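Local coordinates for DUF411 domain-containing protein (Pseudomonas aeruginosa, PDB 6WIS) that binds copper in a cysteine-bridged tetranuclear cluster and takes part in bacterial copper resistance, probably by sequestering or handling the metal, at residues C13-D18 with E65-A70; P88-P91 with G96-M99. One frame throughout, in Å; residues are numbered along the deposited sequence.

Contact 1: C13-D18 with E65-A70. With CU (copper (II) ion), chain E; CU (copper (II) ion), chain D; CU (copper (II) ion), chain C; ZN (zinc ion), chain J.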
loop_
_atom_site.group_PDB
_atom_site.type_symbol
_atom_site.label_atom_id
_atom_site.label_comp_id
_atom_site.label_asym_id
_atom_site.label_seq_id
_atom_site.Cartn_x
_atom_site.Cartn_y
_atom_site.Cartn_z
ATOM N N CYS A 13 9.095 8.283 -9.284
ATOM C CA CYS A 13 8.489 8.547 -7.984
ATOM C C CYS A 13 9.451 8.019 -6.922
ATOM O O CYS A 13 9.655 6.805 -6.808
ATOM C CB CYS A 13 7.109 7.890 -7.886
ATOM S SG CYS A 13 6.086 8.438 -6.506
ATOM N N GLY A 14 10.068 8.933 -6.178
ATOM C CA GLY A 14 11.100 8.582 -5.218
ATOM C C GLY A 14 10.549 7.934 -3.970
ATOM O O GLY A 14 11.175 7.009 -3.435
ATOM N N CYS A 15 9.363 8.380 -3.523
ATOM C CA CYS A 15 8.764 7.843 -2.299
ATOM C C CYS A 15 8.431 6.355 -2.424
ATOM O O CYS A 15 8.564 5.609 -1.448
ATOM C CB CYS A 15 7.510 8.642 -1.937
ATOM S SG CYS A 15 6.464 8.874 -3.397
ATOM N N CYS A 16 7.986 5.903 -3.607
ATOM C CA CYS A 16 7.723 4.476 -3.806
ATOM C C CYS A 16 8.966 3.638 -3.521
ATOM O O CYS A 16 8.880 2.583 -2.887
ATOM C CB CYS A 16 7.245 4.183 -5.237
ATOM S SG CYS A 16 5.920 5.236 -5.912
ATOM N N LYS A 17 10.124 4.079 -4.015
ATOM C CA LYS A 17 11.373 3.360 -3.793
ATOM C C LYS A 17 11.780 3.377 -2.329
ATOM O O LYS A 17 12.344 2.395 -1.832
ATOM C CB LYS A 17 12.488 3.972 -4.661
ATOM C CG LYS A 17 12.310 3.743 -6.178
ATOM C CD LYS A 17 13.325 4.556 -7.009
ATOM N N ASP A 18 11.509 4.483 -1.629
ATOM C CA ASP A 18 11.784 4.560 -0.198
ATOM C C ASP A 18 10.871 3.614 0.579
ATOM O O ASP A 18 11.320 2.911 1.491
ATOM C CB ASP A 18 11.611 6.023 0.273
ATOM C CG ASP A 18 12.082 6.267 1.725
ATOM O OD1 ASP A 18 12.876 5.499 2.274
ATOM O OD2 ASP A 18 11.667 7.262 2.324
ATOM N N GLU A 65 -2.352 -0.517 -1.403
ATOM C CA GLU A 65 -2.375 0.708 -2.191
ATOM C C GLU A 65 -1.687 1.810 -1.399
ATOM O O GLU A 65 -2.142 2.177 -0.313
ATOM C CB GLU A 65 -3.813 1.104 -2.538
ATOM C CG GLU A 65 -3.922 2.331 -3.442
ATOM C CD GLU A 65 -3.409 2.069 -4.858
ATOM O OE1 GLU A 65 -3.197 0.880 -5.174
ATOM O OE2 GLU A 65 -3.220 3.040 -5.654
ATOM N N GLY A 66 -0.588 2.317 -1.923
ATOM C CA GLY A 66 0.052 3.431 -1.251
ATOM C C GLY A 66 0.952 3.055 -0.077
ATOM O O GLY A 66 1.410 1.911 0.099
ATOM N N HIS A 67 1.231 4.071 0.731
ATOM C CA HIS A 67 2.266 3.996 1.763
ATOM C C HIS A 67 1.738 3.346 3.050
ATOM O O HIS A 67 1.738 3.937 4.129
ATOM C CB HIS A 67 2.823 5.396 1.993
ATOM C CG HIS A 67 3.637 5.897 0.836
ATOM N ND1 HIS A 67 5.004 5.732 0.765
ATOM C CD2 HIS A 67 3.273 6.495 -0.321
ATOM C CE1 HIS A 67 5.449 6.215 -0.380
ATOM N NE2 HIS A 67 4.421 6.682 -1.064
ATOM N N VAL A 68 1.298 2.093 2.914
ATOM C CA VAL A 68 0.816 1.306 4.065
ATOM C C VAL A 68 2.007 0.861 4.909
ATOM O O VAL A 68 2.964 0.282 4.363
ATOM C CB VAL A 68 0.023 0.088 3.590
ATOM C CG1 VAL A 68 -0.509 -0.689 4.812
ATOM C CG2 VAL A 68 -1.148 0.481 2.630
ATOM N N PRO A 69 1.999 1.080 6.224
ATOM C CA PRO A 69 3.106 0.589 7.054
ATOM C C PRO A 69 3.172 -0.934 7.054
ATOM O O PRO A 69 2.151 -1.619 6.956
ATOM C CB PRO A 69 2.762 1.130 8.452
ATOM C CG PRO A 69 1.950 2.393 8.154
ATOM C CD PRO A 69 1.091 1.962 6.982
ATOM N N ALA A 70 4.394 -1.455 7.214
ATOM C CA ALA A 70 4.616 -2.902 7.198
ATOM C C ALA A 70 3.712 -3.637 8.187
ATOM O O ALA A 70 3.123 -4.671 7.849
ATOM C CB ALA A 70 6.087 -3.206 7.492
HETATM CU CU CU E . 6.694 7.040 -4.836
HETATM CU CU CU D . 4.684 7.554 -2.964
HETATM CU CU CU C . 4.361 5.116 -4.406
HETATM ZN ZN ZN J . 12.307 6.331 4.343
#

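Contact 2: P88-P91 with G96-M99. With CU (copper (II) ion), chain F; ZN (zinc ion), chain J.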
loop_
_atom_site.group_PDB
_atom_site.type_symbol
_atom_site.label_atom_id
_atom_site.label_comp_id
_atom_site.label_asym_id
_atom_site.label_seq_id
_atom_site.Cartn_x
_atom_site.Cartn_y
_atom_site.Cartn_z
ATOM N N PRO A 88 -4.804 6.270 0.742
ATOM C CA PRO A 88 -4.981 7.057 -0.488
ATOM C C PRO A 88 -4.026 8.244 -0.543
ATOM O O PRO A 88 -3.596 8.772 0.485
ATOM C CB PRO A 88 -6.438 7.522 -0.402
ATOM C CG PRO A 88 -7.094 6.534 0.506
ATOM C CD PRO A 88 -6.046 6.162 1.521
ATOM N N GLY A 89 -3.685 8.656 -1.758
ATOM C CA GLY A 89 -2.834 9.828 -1.856
ATOM C C GLY A 89 -1.418 9.551 -1.378
ATOM O O GLY A 89 -0.895 8.427 -1.467
HETATM N N MSE A 90 -0.780 10.595 -0.859
HETATM C CA MSE A 90 0.571 10.448 -0.334
HETATM C C MSE A 90 0.745 11.340 0.874
HETATM O O MSE A 90 1.354 12.404 0.769
HETATM C CB MSE A 90 1.632 10.795 -1.394
HETATM C CG MSE A 90 1.588 9.994 -2.686
HETATM SE SE MSE A 90 2.988 10.532 -3.984
HETATM C CE MSE A 90 2.496 12.416 -4.220
ATOM N N PRO A 91 0.210 10.912 2.019
ATOM C CA PRO A 91 0.291 11.747 3.230
ATOM C C PRO A 91 1.723 11.825 3.734
ATOM O O PRO A 91 2.414 10.809 3.838
ATOM C CB PRO A 91 -0.618 11.026 4.229
ATOM C CG PRO A 91 -0.713 9.624 3.713
ATOM C CD PRO A 91 -0.607 9.706 2.222
ATOM N N GLY A 96 8.096 5.904 3.825
ATOM C CA GLY A 96 8.525 6.233 2.483
ATOM C C GLY A 96 8.163 7.633 2.040
ATOM O O GLY A 96 8.690 8.097 1.027
HETATM N N MSE A 97 7.319 8.328 2.794
HETATM C CA MSE A 97 6.923 9.718 2.535
HETATM C C MSE A 97 7.329 10.592 3.733
HETATM O O MSE A 97 6.802 11.672 3.938
HETATM C CB MSE A 97 5.407 9.819 2.301
HETATM C CG MSE A 97 4.908 9.628 0.801
HETATM SE SE MSE A 97 5.645 10.989 -0.430
HETATM C CE MSE A 97 4.805 12.524 0.489
ATOM N N GLU A 98 8.255 10.131 4.565
ATOM C CA GLU A 98 8.513 10.873 5.793
ATOM C C GLU A 98 9.453 12.048 5.508
ATOM O O GLU A 98 10.438 11.917 4.768
ATOM C CB GLU A 98 9.070 9.954 6.882
ATOM C CG GLU A 98 10.504 9.591 6.761
ATOM C CD GLU A 98 10.779 8.507 5.737
ATOM O OE1 GLU A 98 9.861 8.010 5.026
ATOM O OE2 GLU A 98 11.963 8.166 5.665
HETATM N N MSE A 99 9.112 13.212 6.053
HETATM C CA MSE A 99 9.910 14.419 5.846
HETATM C C MSE A 99 9.982 15.254 7.132
HETATM O O MSE A 99 9.384 16.335 7.210
HETATM C CB MSE A 99 9.307 15.256 4.708
HETATM C CG MSE A 99 9.246 14.528 3.377
HETATM SE SE MSE A 99 8.501 15.530 1.928
HETATM C CE MSE A 99 8.484 14.083 0.669
HETATM CU CU CU F . 5.055 10.628 -2.734
HETATM ZN ZN ZN J . 12.307 6.331 4.343
#

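Contact 1: C13-D18 with E65-A70
The imidazole of His67 meets the start of helix 14-24 by its edge: the carbonyl O of Cys15 and the backbone N of Cys16 lie near the ring plane, and the closest approach is 3.3 Å from Cys15 O to His67 CE1. At the same carbon, Cys15 CB comes to 3.5 Å of His67 CE1. The sulfur is edge-on too, with Cys15 SG 75° off the ring normal, so these contacts are not stacking.

Metal joins the two segments. One copper sits 2.1 Å from His67 NE2 and 2.3 Å from Cys15 SG; its similar separations from the flanking His67 atoms, 3.0 Å to CE1 and 3.2 Å to CD2, show that NE2 points almost squarely at it. Cys54 completes this site. At chi1 47°, Cys15 SG stands between its backbone N and carbonyl carbon, from where it also binds the copper held by Cys13 and Cys16, and a third copper shared with Met90 and Met97. Cys16 SG bridges as well, to the copper completed by Cys54 and His55.

His67 ND1 is hydrogen-bonded to Pro95, which, with the copper at NE2, should hold the rotation of the ring and probably leaves NE2 as the unprotonated, donating nitrogen. Soft thiolates bridging several metals, with neutral imidazole as terminal ligand, would suit copper(I) and spread the sulfur charge over the cluster.

Contact 2: P88-P91 with G96-M99
Two selenomethionines face each other across a short loop, Met90 and Met97, and the copper between them is 2.4 Å from Met90 SE and 2.4 Å from Met97 SE. The angle Met90 SE-Cu-Met97 SE is about 135°, well short of linear, in keeping with a third ligand, Cys15 of helix 14-24.

The two side chains reach the metal by different routes. Met90 runs extended through chi2 (180°) and turns only at its methyl end, so SE is carried well out from the backbone. Met97 is folded instead, bent at both chi2 (-61°) and chi3, which tucks its CE back over the 88-91 backbone, 3.5 Å from Met90 O and 4.1 Å from Met90 CB. Its root is close as well: Met97 CB lies 3.5 Å from Pro91 O, a carbonyl that accepts a hydrogen bond from Ser94. Across the contact the touching is therefore mainly of methyl and methylene groups against carbonyl oxygens, with one looser apolar contact and with copper as the strong link.

Beyond Met97, Glu98 doubles back, placing OE2 2.3 Å from a zinc ion while its OE1 takes a weak bond from Gly96 N at 3.0 Å. Asp18 and His22 also hold that zinc.

Two selenomethionines, standing in for methionine thioethers, together with one cysteine thiolate make up the copper site, here the methionine-capped corner of the tetranuclear cluster.

Overall arrangement
Contact 1 is the more buried, centred about 7 Å from the centre of the chain and joining helix 14-24 to the loop between strand 62-65 and helix 70-77. Contact 2, about 11 Å out, is partly buried and lies wholly within the loop between strands 84-86 and 106-111. Their centres are 7 Å apart, and they touch directly: Cys15 CB is 3.4 Å from Met97 SE. Contact 1 joins thiolate and imidazole ligands, contact 2 selenoether ligands, with Met97 buried and Met90 exposed; Cys15 serves both. Asp18 and Glu98 share a zinc ion, a second, oxygen-rich link between 13-18 and 96-99 whose cation probably offsets their like charges.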